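Local atomic coordinates of putative oxidoreductase (PDB entry 3FHL), a protein that probably binds a nicotinamide adenine dinucleotide cofactor in a Rossmann domain and carries out an oxidation or reduction, as a member of the Gfo/Idh/MocA oxidoreductase family. Residues L146-S151 / Q186-F191; S151-R155 / A240-F244; V197-L201 / A340-H345; D212-L218 / I229-Y235. One frame throughout, in Å; residues are numbered along the deposited sequence. Where two conformers were deposited one is given.

Contact 1 (L146-S151 / Q186-F191)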
loop_
_atom_site.group_PDB
_atom_site.type_symbol
_atom_site.label_atom_id
_atom_site.label_comp_id
_atom_site.label_asym_id
_atom_site.label_seq_id
_atom_site.Cartn_x
_atom_site.Cartn_y
_atom_site.Cartn_z
ATOM N N LEU C 146 -3.041 -17.860 5.411
ATOM C CA LEU C 146 -2.910 -16.416 5.159
ATOM C C LEU C 146 -1.443 -16.018 5.060
ATOM O O LEU C 146 -0.608 -16.452 5.878
ATOM C CB LEU C 146 -3.588 -15.587 6.252
ATOM C CG LEU C 146 -3.681 -14.064 6.029
ATOM C CD1 LEU C 146 -4.768 -13.736 5.041
ATOM C CD2 LEU C 146 -3.914 -13.352 7.346
ATOM N N VAL C 147 -1.128 -15.201 4.052
ATOM C CA VAL C 147 0.241 -14.699 3.878
ATOM C C VAL C 147 0.358 -13.180 3.957
ATOM O O VAL C 147 1.436 -12.659 4.253
ATOM C CB VAL C 147 0.914 -15.243 2.581
ATOM C CG1 VAL C 147 0.873 -16.764 2.539
ATOM C CG2 VAL C 147 0.264 -14.660 1.314
ATOM N N GLU C 148 -0.740 -12.462 3.714
ATOM C CA GLU C 148 -0.682 -11.006 3.704
ATOM C C GLU C 148 -1.983 -10.370 4.169
ATOM O O GLU C 148 -3.057 -10.835 3.817
ATOM C CB GLU C 148 -0.309 -10.480 2.300
ATOM C CG GLU C 148 -0.231 -8.949 2.222
ATOM C CD GLU C 148 0.490 -8.417 0.986
ATOM O OE1 GLU C 148 0.377 -9.044 -0.095
ATOM O OE2 GLU C 148 1.151 -7.355 1.111
ATOM N N TYR C 149 -1.856 -9.296 4.946
ATOM C CA TYR C 149 -2.985 -8.582 5.522
ATOM C C TYR C 149 -2.727 -7.105 5.311
ATOM O O TYR C 149 -1.728 -6.560 5.803
ATOM C CB TYR C 149 -3.033 -8.883 7.029
ATOM C CG TYR C 149 -4.036 -8.110 7.863
ATOM C CD1 TYR C 149 -5.352 -8.570 8.004
ATOM C CD2 TYR C 149 -3.657 -6.953 8.550
ATOM C CE1 TYR C 149 -6.257 -7.899 8.804
ATOM C CE2 TYR C 149 -4.554 -6.261 9.348
ATOM C CZ TYR C 149 -5.854 -6.746 9.479
ATOM O OH TYR C 149 -6.745 -6.066 10.259
ATOM N N GLU C 150 -3.632 -6.467 4.584
ATOM C CA GLU C 150 -3.573 -5.029 4.348
ATOM C C GLU C 150 -4.839 -4.396 4.848
ATOM O O GLU C 150 -5.940 -4.857 4.529
ATOM C CB GLU C 150 -3.433 -4.733 2.859
ATOM C CG GLU C 150 -2.132 -5.279 2.262
ATOM C CD GLU C 150 -2.185 -5.409 0.757
ATOM O OE1 GLU C 150 -2.575 -4.441 0.064
ATOM O OE2 GLU C 150 -1.829 -6.490 0.265
ATOM N N SER C 151 -4.693 -3.325 5.610
ATOM C CA SER C 151 -5.847 -2.661 6.190
ATOM C C SER C 151 -5.641 -1.156 6.028
ATOM O O SER C 151 -4.638 -0.611 6.475
ATOM C CB SER C 151 -5.993 -3.086 7.672
ATOM O OG SER C 151 -6.906 -2.272 8.390
ATOM N N GLN C 186 -6.845 -3.683 15.803
ATOM C CA GLN C 186 -7.309 -4.817 15.011
ATOM C C GLN C 186 -6.186 -5.765 14.639
ATOM O O GLN C 186 -6.355 -6.980 14.759
ATOM C CB GLN C 186 -8.012 -4.333 13.740
ATOM C CG GLN C 186 -9.407 -3.698 13.954
ATOM C CD GLN C 186 -9.970 -3.119 12.662
ATOM O OE1 GLN C 186 -9.241 -2.961 11.685
ATOM N NE2 GLN C 186 -11.269 -2.797 12.649
ATOM N N ALA C 187 -5.037 -5.229 14.200
ATOM C CA ALA C 187 -3.934 -6.101 13.764
ATOM C C ALA C 187 -3.353 -6.904 14.916
ATOM O O ALA C 187 -3.053 -8.091 14.754
ATOM C CB ALA C 187 -2.825 -5.302 13.051
ATOM N N ILE C 188 -3.209 -6.250 16.067
ATOM C CA ILE C 188 -2.730 -6.920 17.302
ATOM C C ILE C 188 -3.696 -8.015 17.761
ATOM O O ILE C 188 -3.267 -9.110 18.143
ATOM C CB ILE C 188 -2.489 -5.910 18.453
ATOM C CG1 ILE C 188 -1.339 -4.958 18.103
ATOM C CG2 ILE C 188 -2.174 -6.627 19.787
ATOM C CD1 ILE C 188 -1.295 -3.735 19.025
ATOM N N GLN C 189 -4.999 -7.738 17.695
ATOM C CA GLN C 189 -6.001 -8.764 18.026
ATOM C C GLN C 189 -5.859 -10.026 17.172
ATOM O O GLN C 189 -5.943 -11.151 17.684
ATOM C CB GLN C 189 -7.428 -8.196 17.949
ATOM C CG GLN C 189 -7.781 -7.299 19.139
ATOM C CD GLN C 189 -7.625 -8.022 20.489
ATOM O OE1 GLN C 189 -8.315 -9.008 20.755
ATOM N NE2 GLN C 189 -6.716 -7.531 21.334
ATOM N N LEU C 190 -5.609 -9.853 15.878
ATOM C CA LEU C 190 -5.489 -11.014 15.004
ATOM C C LEU C 190 -4.146 -11.723 15.062
ATOM O O LEU C 190 -4.107 -12.941 14.960
ATOM C CB LEU C 190 -5.808 -10.653 13.551
ATOM C CG LEU C 190 -7.175 -10.041 13.240
ATOM C CD1 LEU C 190 -7.236 -9.648 11.776
ATOM C CD2 LEU C 190 -8.315 -10.989 13.578
ATOM N N PHE C 191 -3.052 -10.973 15.217
ATOM C CA PHE C 191 -1.722 -11.519 14.907
ATOM C C PHE C 191 -0.697 -11.359 16.012
ATOM O O PHE C 191 0.388 -11.910 15.913
ATOM C CB PHE C 191 -1.149 -10.890 13.620
ATOM C CG PHE C 191 -2.070 -10.974 12.442
ATOM C CD1 PHE C 191 -2.419 -12.205 11.904
ATOM C CD2 PHE C 191 -2.602 -9.823 11.883
ATOM C CE1 PHE C 191 -3.294 -12.290 10.823
ATOM C CE2 PHE C 191 -3.453 -9.897 10.798
ATOM C CZ PHE C 191 -3.805 -11.131 10.267
HETATM O O HOH W 1 -6.488 -3.413 10.902
#
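Tyr149 and Phe191 meet as a T-shaped aromatic pair where helix 180-191 packs on strand 146-154, one of the strands of the large sheet in the C-terminal alpha/beta domain. The rim of the Phe191 ring points into a face of Tyr149, with centroids 4.9 Å apart and planes at 73°. CE2 of Phe191 makes the nearest approach, 3.5 Å from Tyr149 CG, and lies off-centre over the phenol ring. The tyrosine ring spans the gap between strand and helix because its CG is anti to the backbone N (chi1 173°), which carries the phenol toward the helix.

This apolar end is tightly filled. Leu146 brings its CD2 branch to 3.7 Å from Phe191 CZ, and Leu190 CD1 comes within 3.6 Å of Tyr149 CE1. Ala187, small enough for a helix face turned to a bulky ring, adds only its CB.

Toward Gln186 the packing gives way to a looser polar end. Ser151 OG and Gln186 OE1 are 4.1 Å apart, too far to bond directly, and a water joins them. It accepts from Tyr149 OH at 2.7 Å and from Ser151 OG, and donates to Gln186 OE1 at 2.9 Å. Ser151 OG also receives a bond from Arg243, while the amide NE2 of Gln186 donates to the backbone of Arg125.

Tyrosine therefore suits the boundary: its ring completes a hydrophobic layer while its hydroxyl, donating to water, belongs to a buried hydrogen-bond network that probably fixes the orientation of the Gln186 amide, with OE1 toward the water and NE2 toward Arg125 O.

Contact 2 (S151-R155 / A240-F244)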
loop_
_atom_site.group_PDB
_atom_site.type_symbol
_atom_site.label_atom_id
_atom_site.label_comp_id
_atom_site.label_asym_id
_atom_site.label_seq_id
_atom_site.Cartn_x
_atom_site.Cartn_y
_atom_site.Cartn_z
ATOM N N SER C 151 -4.693 -3.325 5.610
ATOM C CA SER C 151 -5.847 -2.661 6.190
ATOM C C SER C 151 -5.641 -1.156 6.028
ATOM O O SER C 151 -4.638 -0.611 6.475
ATOM C CB SER C 151 -5.993 -3.086 7.672
ATOM O OG SER C 151 -6.906 -2.272 8.390
ATOM N N THR C 152 -6.590 -0.487 5.380
ATOM C CA THR C 152 -6.436 0.909 5.011
ATOM C C THR C 152 -7.700 1.720 5.235
ATOM O O THR C 152 -8.778 1.265 4.868
ATOM C CB THR C 152 -6.101 1.037 3.486
ATOM O OG1 THR C 152 -4.934 0.275 3.185
ATOM C CG2 THR C 152 -5.910 2.515 3.032
ATOM N N PHE C 153 -7.568 2.911 5.825
ATOM C CA PHE C 153 -8.642 3.909 5.779
ATOM C C PHE C 153 -8.376 4.987 4.726
ATOM O O PHE C 153 -7.589 5.917 4.935
ATOM C CB PHE C 153 -8.861 4.583 7.138
ATOM C CG PHE C 153 -9.755 3.822 8.076
ATOM C CD1 PHE C 153 -10.994 3.335 7.653
ATOM C CD2 PHE C 153 -9.375 3.626 9.405
ATOM C CE1 PHE C 153 -11.825 2.645 8.533
ATOM C CE2 PHE C 153 -10.203 2.933 10.293
ATOM C CZ PHE C 153 -11.424 2.443 9.856
ATOM N N ALA C 154 -9.066 4.861 3.599
ATOM C CA ALA C 154 -8.938 5.782 2.492
ATOM C C ALA C 154 -9.930 6.925 2.640
ATOM O O ALA C 154 -11.139 6.709 2.781
ATOM C CB ALA C 154 -9.176 5.039 1.206
ATOM N N ARG C 155 -9.423 8.147 2.625
ATOM C CA ARG C 155 -10.294 9.315 2.699
ATOM C C ARG C 155 -9.864 10.332 1.652
ATOM O O ARG C 155 -8.771 10.246 1.113
ATOM C CB ARG C 155 -10.236 9.938 4.103
ATOM C CG ARG C 155 -10.778 9.034 5.215
ATOM C CD ARG C 155 -11.119 9.820 6.474
ATOM N NE ARG C 155 -11.871 9.014 7.437
ATOM C CZ ARG C 155 -12.108 9.361 8.701
ATOM N NH1 ARG C 155 -11.644 10.510 9.186
ATOM N NH2 ARG C 155 -12.804 8.546 9.485
ATOM N N ALA C 240 -10.585 5.292 -3.605
ATOM C CA ALA C 240 -10.228 4.624 -2.384
ATOM C C ALA C 240 -9.500 3.324 -2.656
ATOM O O ALA C 240 -9.886 2.552 -3.527
ATOM C CB ALA C 240 -11.487 4.362 -1.550
ATOM N N GLU C 241 -8.431 3.095 -1.902
ATOM C CA GLU C 241 -7.829 1.765 -1.830
ATOM C C GLU C 241 -8.738 0.858 -0.980
ATOM O O GLU C 241 -9.586 1.366 -0.251
ATOM C CB GLU C 241 -6.414 1.878 -1.240
ATOM C CG GLU C 241 -5.435 2.360 -2.285
ATOM C CD GLU C 241 -4.102 2.842 -1.740
ATOM O OE1 GLU C 241 -3.601 2.310 -0.723
ATOM O OE2 GLU C 241 -3.537 3.757 -2.371
ATOM N N PRO C 242 -8.591 -0.484 -1.084
ATOM C CA PRO C 242 -9.469 -1.350 -0.297
ATOM C C PRO C 242 -9.343 -1.097 1.201
ATOM O O PRO C 242 -8.258 -0.756 1.680
ATOM C CB PRO C 242 -8.949 -2.752 -0.607
ATOM C CG PRO C 242 -8.286 -2.611 -1.959
ATOM C CD PRO C 242 -7.674 -1.263 -1.942
ATOM N N ARG C 243 -10.454 -1.253 1.917
ATOM C CA ARG C 243 -10.461 -1.244 3.368
ATOM C C ARG C 243 -9.648 -2.438 3.874
ATOM O O ARG C 243 -8.825 -2.297 4.771
ATOM C CB ARG C 243 -11.911 -1.297 3.893
ATOM C CG ARG C 243 -12.043 -1.478 5.418
ATOM C CD ARG C 243 -11.723 -0.215 6.216
ATOM N NE ARG C 243 -11.568 -0.517 7.641
ATOM C CZ ARG C 243 -10.445 -0.967 8.196
ATOM N NH1 ARG C 243 -10.400 -1.215 9.499
ATOM N NH2 ARG C 243 -9.368 -1.170 7.453
ATOM N N PHE C 244 -9.875 -3.597 3.269
ATOM C CA PHE C 244 -9.074 -4.782 3.549
ATOM C C PHE C 244 -8.673 -5.461 2.261
ATOM O O PHE C 244 -9.469 -5.561 1.320
ATOM C CB PHE C 244 -9.839 -5.799 4.404
ATOM C CG PHE C 244 -9.960 -5.417 5.863
ATOM C CD1 PHE C 244 -11.182 -4.986 6.379
ATOM C CD2 PHE C 244 -8.859 -5.491 6.722
ATOM C CE1 PHE C 244 -11.301 -4.624 7.744
ATOM C CE2 PHE C 244 -8.975 -5.132 8.066
ATOM C CZ PHE C 244 -10.190 -4.701 8.579
HETATM O O HOH W 2 -3.752 -0.087 0.504
HETATM O O HOH W 3 -5.916 -2.192 2.138
#
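An antiparallel pairing inside the large mixed sheet begins here, where loop 240-243 leads into strand 244-248 beside strand 146-154; Arg243 and Phe244 form a classic beta bulge against strand 252-255. Ser151 and Phe244 are a non-hydrogen-bonded pair, and next to them Thr152 N donates to Arg243 O at 2.9 Å.

Arg243 dominates the side-chain contact. Its chain bends at chi2 (75°), bringing the guanidinium back to the strand between two aromatic rings. Phe153 lies over one face in a cation-pi contact, CZ of Arg243 being 4.2 Å from the ring centroid, and Phe244 CZ lies off-centre over the opposite face. Arginine suits this slot because its flat cation can lie against an aromatic face while its N-H groups bond outward at the rim. Asp130 is a distant, weak ionic partner.

Thr152 uses its hydroxyl differently: two waters carry it to Glu241 OE1 and to Pro242 O. Glu241 also meets Lys232 in a salt bridge and His247 of the second subunit in a hydrogen bond. Farther along, the small side chains of Ala154 and Ala240 allow their CB atoms to approach to 3.7 Å. At the guanidinium rim, Arg243 NH2 donates to Ser151 OG at 2.9 Å, nearly straight at 171° and in the guanidinium plane.

Contact 3 (V197-L201 / A340-H345)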
loop_
_atom_site.group_PDB
_atom_site.type_symbol
_atom_site.label_atom_id
_atom_site.label_comp_id
_atom_site.label_asym_id
_atom_site.label_seq_id
_atom_site.Cartn_x
_atom_site.Cartn_y
_atom_site.Cartn_z
ATOM N N VAL C 197 8.878 -2.357 13.963
ATOM C CA VAL C 197 7.940 -1.459 13.270
ATOM C C VAL C 197 8.679 -0.581 12.247
ATOM O O VAL C 197 9.698 0.026 12.564
ATOM C CB VAL C 197 7.165 -0.555 14.270
ATOM C CG1 VAL C 197 6.353 0.549 13.534
ATOM C CG2 VAL C 197 6.215 -1.395 15.159
ATOM N N PHE C 198 8.172 -0.539 11.016
ATOM C CA PHE C 198 8.553 0.507 10.092
ATOM C C PHE C 198 7.342 1.405 9.871
ATOM O O PHE C 198 6.220 0.914 9.740
ATOM C CB PHE C 198 9.058 -0.072 8.757
ATOM C CG PHE C 198 9.080 0.952 7.629
ATOM C CD1 PHE C 198 10.204 1.742 7.414
ATOM C CD2 PHE C 198 7.963 1.148 6.820
ATOM C CE1 PHE C 198 10.221 2.697 6.390
ATOM C CE2 PHE C 198 7.968 2.101 5.805
ATOM C CZ PHE C 198 9.106 2.873 5.590
ATOM N N ALA C 199 7.562 2.713 9.845
ATOM C CA ALA C 199 6.505 3.643 9.449
ATOM C C ALA C 199 7.038 4.797 8.621
ATOM O O ALA C 199 8.155 5.259 8.825
ATOM C CB ALA C 199 5.789 4.194 10.671
ATOM N N ASP C 200 6.208 5.280 7.706
ATOM C CA ASP C 200 6.495 6.503 6.993
ATOM C C ASP C 200 5.235 7.339 7.049
ATOM O O ASP C 200 4.155 6.884 6.659
ATOM C CB ASP C 200 6.904 6.196 5.543
ATOM C CG ASP C 200 7.389 7.440 4.778
ATOM O OD1 ASP C 200 7.621 8.502 5.394
ATOM O OD2 ASP C 200 7.553 7.346 3.544
ATOM N N LEU C 201 5.376 8.551 7.577
ATOM C CA LEU C 201 4.251 9.459 7.717
ATOM C C LEU C 201 4.450 10.634 6.796
ATOM O O LEU C 201 5.567 10.913 6.352
ATOM C CB LEU C 201 4.111 9.976 9.158
ATOM C CG LEU C 201 4.183 9.131 10.438
ATOM C CD1 LEU C 201 3.385 9.848 11.500
ATOM C CD2 LEU C 201 3.729 7.684 10.328
ATOM N N ALA C 340 6.216 3.819 18.451
ATOM C CA ALA C 340 7.252 3.211 17.606
ATOM C C ALA C 340 7.168 3.667 16.151
ATOM O O ALA C 340 8.192 3.856 15.504
ATOM C CB ALA C 340 7.208 1.716 17.691
ATOM N N ALA C 341 5.946 3.849 15.657
ATOM C CA ALA C 341 5.701 4.369 14.312
ATOM C C ALA C 341 6.198 5.814 14.164
ATOM O O ALA C 341 6.874 6.153 13.183
ATOM C CB ALA C 341 4.207 4.257 13.960
ATOM N N TYR C 342 5.885 6.657 15.149
ATOM C CA TYR C 342 6.403 8.024 15.180
ATOM C C TYR C 342 7.940 8.063 15.268
ATOM O O TYR C 342 8.581 8.852 14.578
ATOM C CB TYR C 342 5.732 8.857 16.283
ATOM C CG TYR C 342 4.396 9.456 15.851
ATOM C CD1 TYR C 342 4.343 10.587 15.042
ATOM C CD2 TYR C 342 3.189 8.901 16.265
ATOM C CE1 TYR C 342 3.122 11.149 14.653
ATOM C CE2 TYR C 342 1.964 9.447 15.871
ATOM C CZ TYR C 342 1.934 10.564 15.059
ATOM O OH TYR C 342 0.720 11.114 14.662
ATOM N N GLN C 343 8.520 7.166 16.059
ATOM C CA GLN C 343 9.969 7.116 16.230
ATOM C C GLN C 343 10.672 6.649 14.943
ATOM O O GLN C 343 11.710 7.183 14.575
ATOM C CB GLN C 343 10.328 6.218 17.419
ATOM C CG GLN C 343 11.815 6.188 17.773
ATOM C CD GLN C 343 12.181 5.047 18.703
ATOM O OE1 GLN C 343 11.318 4.440 19.340
ATOM N NE2 GLN C 343 13.472 4.745 18.783
ATOM N N SER C 344 10.095 5.654 14.276
ATOM C CA SER C 344 10.603 5.142 13.006
ATOM C C SER C 344 10.648 6.199 11.917
ATOM O O SER C 344 11.624 6.275 11.156
ATOM C CB SER C 344 9.764 3.960 12.526
ATOM O OG SER C 344 10.183 3.525 11.246
ATOM N N HIS C 345 9.593 7.004 11.851
ATOM C CA HIS C 345 9.504 8.092 10.890
ATOM C C HIS C 345 10.494 9.212 11.228
ATOM O O HIS C 345 11.248 9.641 10.362
ATOM C CB HIS C 345 8.071 8.632 10.824
ATOM C CG HIS C 345 7.949 9.972 10.165
ATOM N ND1 HIS C 345 8.171 10.168 8.819
ATOM C CD2 HIS C 345 7.605 11.180 10.667
ATOM C CE1 HIS C 345 7.981 11.440 8.523
ATOM N NE2 HIS C 345 7.634 12.076 9.627
HETATM O O HOH W 4 10.981 5.412 8.592
HETATM O O HOH W 5 9.509 8.990 7.194
#
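Leu201 and His345 lie at one end of an alpha/beta packing layer, in which helix 328-347 crosses strand 194-202 of the large sheet; the two short axes approach to 6.4 Å at 68°. The imidazole lies flat against the leucine: Leu201 CB sits over the centre of the ring, 3.9 Å from its centroid, in a CH-pi contact. The leucine side chain crosses Tyr342 at about a right angle and sets CD1 3.4 Å from Tyr342 CE1. An aliphatic branched chain suits this corner, since CB and CG can lie on one ring while a methyl branch reaches the other. The Tyr342 hydroxyl reaches beyond the contact to Asp211.

In the middle, small residues let the backbones come together. Ala199 CB touches Ala341 CB at 3.7 Å, and next to them Val197 rests its branches against Ala340 and the start of Ala341.

The polar links run along the other flank of the helix. A water donates to both Ala199 O and Ser344 O, tying strand to helix. Asp200 turns its CB away from the helix, and its carboxylate forms a salt bridge with Lys228 of the second subunit. Ser344, with OG anti to its own N (chi1 175°), places that oxygen beside the strand and also bonds to Lys349 O. Ala199 N donates to Ser344 OG at 3.1 Å, with an angle of 161° at the hydrogen.

Contact 4 (D212-L218 / I229-Y235)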
loop_
_atom_site.group_PDB
_atom_site.type_symbol
_atom_site.label_atom_id
_atom_site.label_comp_id
_atom_site.label_asym_id
_atom_site.label_seq_id
_atom_site.Cartn_x
_atom_site.Cartn_y
_atom_site.Cartn_z
ATOM N N ASP C 212 -1.210 13.453 7.826
ATOM C CA ASP C 212 -2.460 13.124 7.158
ATOM C C ASP C 212 -2.242 11.944 6.224
ATOM O O ASP C 212 -3.031 11.700 5.316
ATOM C CB ASP C 212 -3.043 14.351 6.428
ATOM C CG ASP C 212 -2.059 15.000 5.441
ATOM O OD1 ASP C 212 -1.108 14.337 4.985
ATOM O OD2 ASP C 212 -2.251 16.193 5.103
ATOM N N TYR C 213 -1.159 11.208 6.475
ATOM C CA TYR C 213 -0.837 10.013 5.722
ATOM C C TYR C 213 0.045 9.163 6.619
ATOM O O TYR C 213 0.993 9.673 7.211
ATOM C CB TYR C 213 -0.024 10.362 4.461
ATOM C CG TYR C 213 0.519 9.156 3.734
ATOM C CD1 TYR C 213 -0.203 8.577 2.695
ATOM C CD2 TYR C 213 1.743 8.571 4.102
ATOM C CE1 TYR C 213 0.263 7.462 2.043
ATOM C CE2 TYR C 213 2.217 7.439 3.452
ATOM C CZ TYR C 213 1.465 6.902 2.415
ATOM O OH TYR C 213 1.892 5.792 1.744
ATOM N N PHE C 214 -0.223 7.865 6.663
ATOM C CA PHE C 214 0.760 6.944 7.258
ATOM C C PHE C 214 0.757 5.636 6.516
ATOM O O PHE C 214 -0.265 5.233 5.957
ATOM C CB PHE C 214 0.532 6.761 8.781
ATOM C CG PHE C 214 -0.730 6.010 9.153
ATOM C CD1 PHE C 214 -0.811 4.619 9.029
ATOM C CD2 PHE C 214 -1.828 6.692 9.645
ATOM C CE1 PHE C 214 -1.965 3.938 9.367
ATOM C CE2 PHE C 214 -2.981 6.015 10.005
ATOM C CZ PHE C 214 -3.051 4.632 9.853
ATOM N N ILE C 215 1.916 4.997 6.468
ATOM C CA ILE C 215 2.000 3.595 6.120
ATOM C C ILE C 215 2.844 2.925 7.215
ATOM O O ILE C 215 3.889 3.442 7.589
ATOM C CB ILE C 215 2.558 3.333 4.690
ATOM C CG1 ILE C 215 2.525 1.834 4.374
ATOM C CG2 ILE C 215 3.970 3.941 4.490
ATOM C CD1 ILE C 215 2.556 1.514 2.911
ATOM N N ILE C 216 2.355 1.801 7.732
ATOM C CA ILE C 216 3.006 1.086 8.828
ATOM C C ILE C 216 3.138 -0.377 8.486
ATOM O O ILE C 216 2.190 -1.022 8.045
ATOM C CB ILE C 216 2.220 1.255 10.158
ATOM C CG1 ILE C 216 2.180 2.738 10.559
ATOM C CG2 ILE C 216 2.829 0.382 11.263
ATOM C CD1 ILE C 216 1.154 3.086 11.639
ATOM N N HIS C 217 4.328 -0.914 8.711
ATOM C CA HIS C 217 4.531 -2.341 8.631
ATOM C C HIS C 217 4.818 -2.864 10.019
ATOM O O HIS C 217 5.724 -2.373 10.686
ATOM C CB HIS C 217 5.684 -2.674 7.686
ATOM C CG HIS C 217 5.410 -2.271 6.277
ATOM N ND1 HIS C 217 4.405 -2.847 5.534
ATOM C CD2 HIS C 217 5.956 -1.310 5.497
ATOM C CE1 HIS C 217 4.361 -2.277 4.344
ATOM N NE2 HIS C 217 5.298 -1.346 4.294
ATOM N N LEU C 218 4.028 -3.849 10.438
ATOM C CA LEU C 218 4.249 -4.534 11.711
ATOM C C LEU C 218 4.980 -5.807 11.350
ATOM O O LEU C 218 4.428 -6.704 10.696
ATOM C CB LEU C 218 2.922 -4.820 12.431
ATOM C CG LEU C 218 1.975 -3.655 12.669
ATOM C CD1 LEU C 218 0.784 -4.138 13.495
ATOM C CD2 LEU C 218 2.687 -2.552 13.404
ATOM N N ILE C 229 2.188 -7.535 7.037
ATOM C CA ILE C 229 1.176 -6.585 7.518
ATOM C C ILE C 229 1.410 -5.169 7.006
ATOM O O ILE C 229 2.484 -4.607 7.188
ATOM C CB ILE C 229 1.123 -6.536 9.077
ATOM C CG1 ILE C 229 0.616 -7.858 9.653
ATOM C CG2 ILE C 229 0.252 -5.371 9.570
ATOM C CD1 ILE C 229 0.351 -7.806 11.138
ATOM N N THR C 230 0.395 -4.588 6.368
ATOM C CA THR C 230 0.449 -3.170 6.002
ATOM C C THR C 230 -0.773 -2.455 6.549
ATOM O O THR C 230 -1.907 -2.848 6.258
ATOM C CB THR C 230 0.469 -2.949 4.468
ATOM O OG1 THR C 230 1.475 -3.760 3.874
ATOM C CG2 THR C 230 0.772 -1.508 4.138
ATOM N N LEU C 231 -0.544 -1.396 7.319
ATOM C CA LEU C 231 -1.626 -0.525 7.795
ATOM C C LEU C 231 -1.451 0.874 7.209
ATOM O O LEU C 231 -0.355 1.441 7.242
ATOM C CB LEU C 231 -1.651 -0.480 9.334
ATOM C CG LEU C 231 -1.488 -1.834 10.049
ATOM C CD1 LEU C 231 -1.301 -1.632 11.543
ATOM C CD2 LEU C 231 -2.709 -2.730 9.791
ATOM N N LYS C 232 -2.525 1.433 6.668
ATOM C CA LYS C 232 -2.429 2.693 5.943
ATOM C C LYS C 232 -3.628 3.574 6.165
ATOM O O LYS C 232 -4.737 3.077 6.332
ATOM C CB LYS C 232 -2.392 2.427 4.438
ATOM C CG LYS C 232 -1.054 2.299 3.810
ATOM C CD LYS C 232 -1.191 2.173 2.282
ATOM C CE LYS C 232 -1.062 3.510 1.576
ATOM N NZ LYS C 232 -0.871 3.284 0.095
ATOM N N ALA C 233 -3.406 4.882 6.112
ATOM C CA ALA C 233 -4.510 5.835 5.973
ATOM C C ALA C 233 -4.024 7.101 5.310
ATOM O O ALA C 233 -2.853 7.445 5.424
ATOM C CB ALA C 233 -5.147 6.168 7.320
ATOM N N SER C 234 -4.935 7.807 4.641
ATOM C CA SER C 234 -4.577 9.023 3.933
ATOM C C SER C 234 -5.820 9.860 3.716
ATOM O O SER C 234 -6.908 9.318 3.528
ATOM C CB SER C 234 -3.939 8.691 2.571
ATOM O OG SER C 234 -3.593 9.878 1.858
ATOM N N TYR C 235 -5.637 11.175 3.741
ATOM C CA TYR C 235 -6.691 12.118 3.379
ATOM C C TYR C 235 -6.655 12.511 1.902
ATOM O O TYR C 235 -7.442 13.342 1.460
ATOM C CB TYR C 235 -6.617 13.365 4.257
ATOM C CG TYR C 235 -7.442 13.270 5.520
ATOM C CD1 TYR C 235 -8.831 13.158 5.461
ATOM C CD2 TYR C 235 -6.837 13.305 6.770
ATOM C CE1 TYR C 235 -9.593 13.085 6.616
ATOM C CE2 TYR C 235 -7.593 13.241 7.934
ATOM C CZ TYR C 235 -8.966 13.120 7.849
ATOM O OH TYR C 235 -9.710 13.039 9.007
HETATM O O HOH W 6 4.891 -7.440 7.964
#
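Lys232 runs alongside Ile215 on one face of the antiparallel hairpin formed by strands 213-221 and 228-234. Its CB lies 3.8 Å from Phe214 O, and CG packs at 3.7 Å on Ile215 CG1. CD follows to Ile215 CD1; then the chain bends at chi3 (94°), laying CE 3.7 Å from Tyr213 OH. At the tip, NZ forms salt bridges with Glu241 and with Glu148 and Glu150 of the second subunit. Lysine suits this path because its methylenes cover apolar neighbours before the ammonium meets carboxylates; the same Glu148 bonds to Tyr213 OH.

Farther along this face, His217 ND1 donates to Ile229 O at 3.1 Å, the oxygen lying near the ring plane, while NE2 bonds to His217 of the second subunit.

Beneath the side chains, Phe214 pairs with Ala233 and Ile216 with Leu231 as hydrogen-bonded pairs; Ile216 N to Leu231 O is 2.8 Å. On the other face the Phe214 ring folds back over the neighbouring strand, with Ala233 N above its centre and Ala233 CB 3.5 Å from CE2. Alanine suits the place, as its small side chain lets the ring lie close. Leu218 and Leu231 continue that face.

The hairpin is flanked by strands 146-154 and 194-202. Helix 175-178 packs on the face of Phe214, Ile216 and Ala233, while the second subunit meets that of Tyr213, His217 and Lys232.

Overall arrangement
From the N-terminal side, strand 146-154 enters contact 1 first, which closes a loop of 34 residues at helix 180-191. The same strand continues through Ser151 into contact 2, whose loop closes only at 240-244, so contacts 1 and 2 cross. Strand 194-202 then opens contact 3, which closes last, on helix 328-347, and crosses contact 2. The hairpin of contact 4 falls within the spans of both contacts 2 and 3, while contact 1 closes before either contact 3 or 4 opens. Through contact 4 the central strands connect strand 146-154 to strand 194-202, and contacts 1 and 3 lay helices on this one sheet.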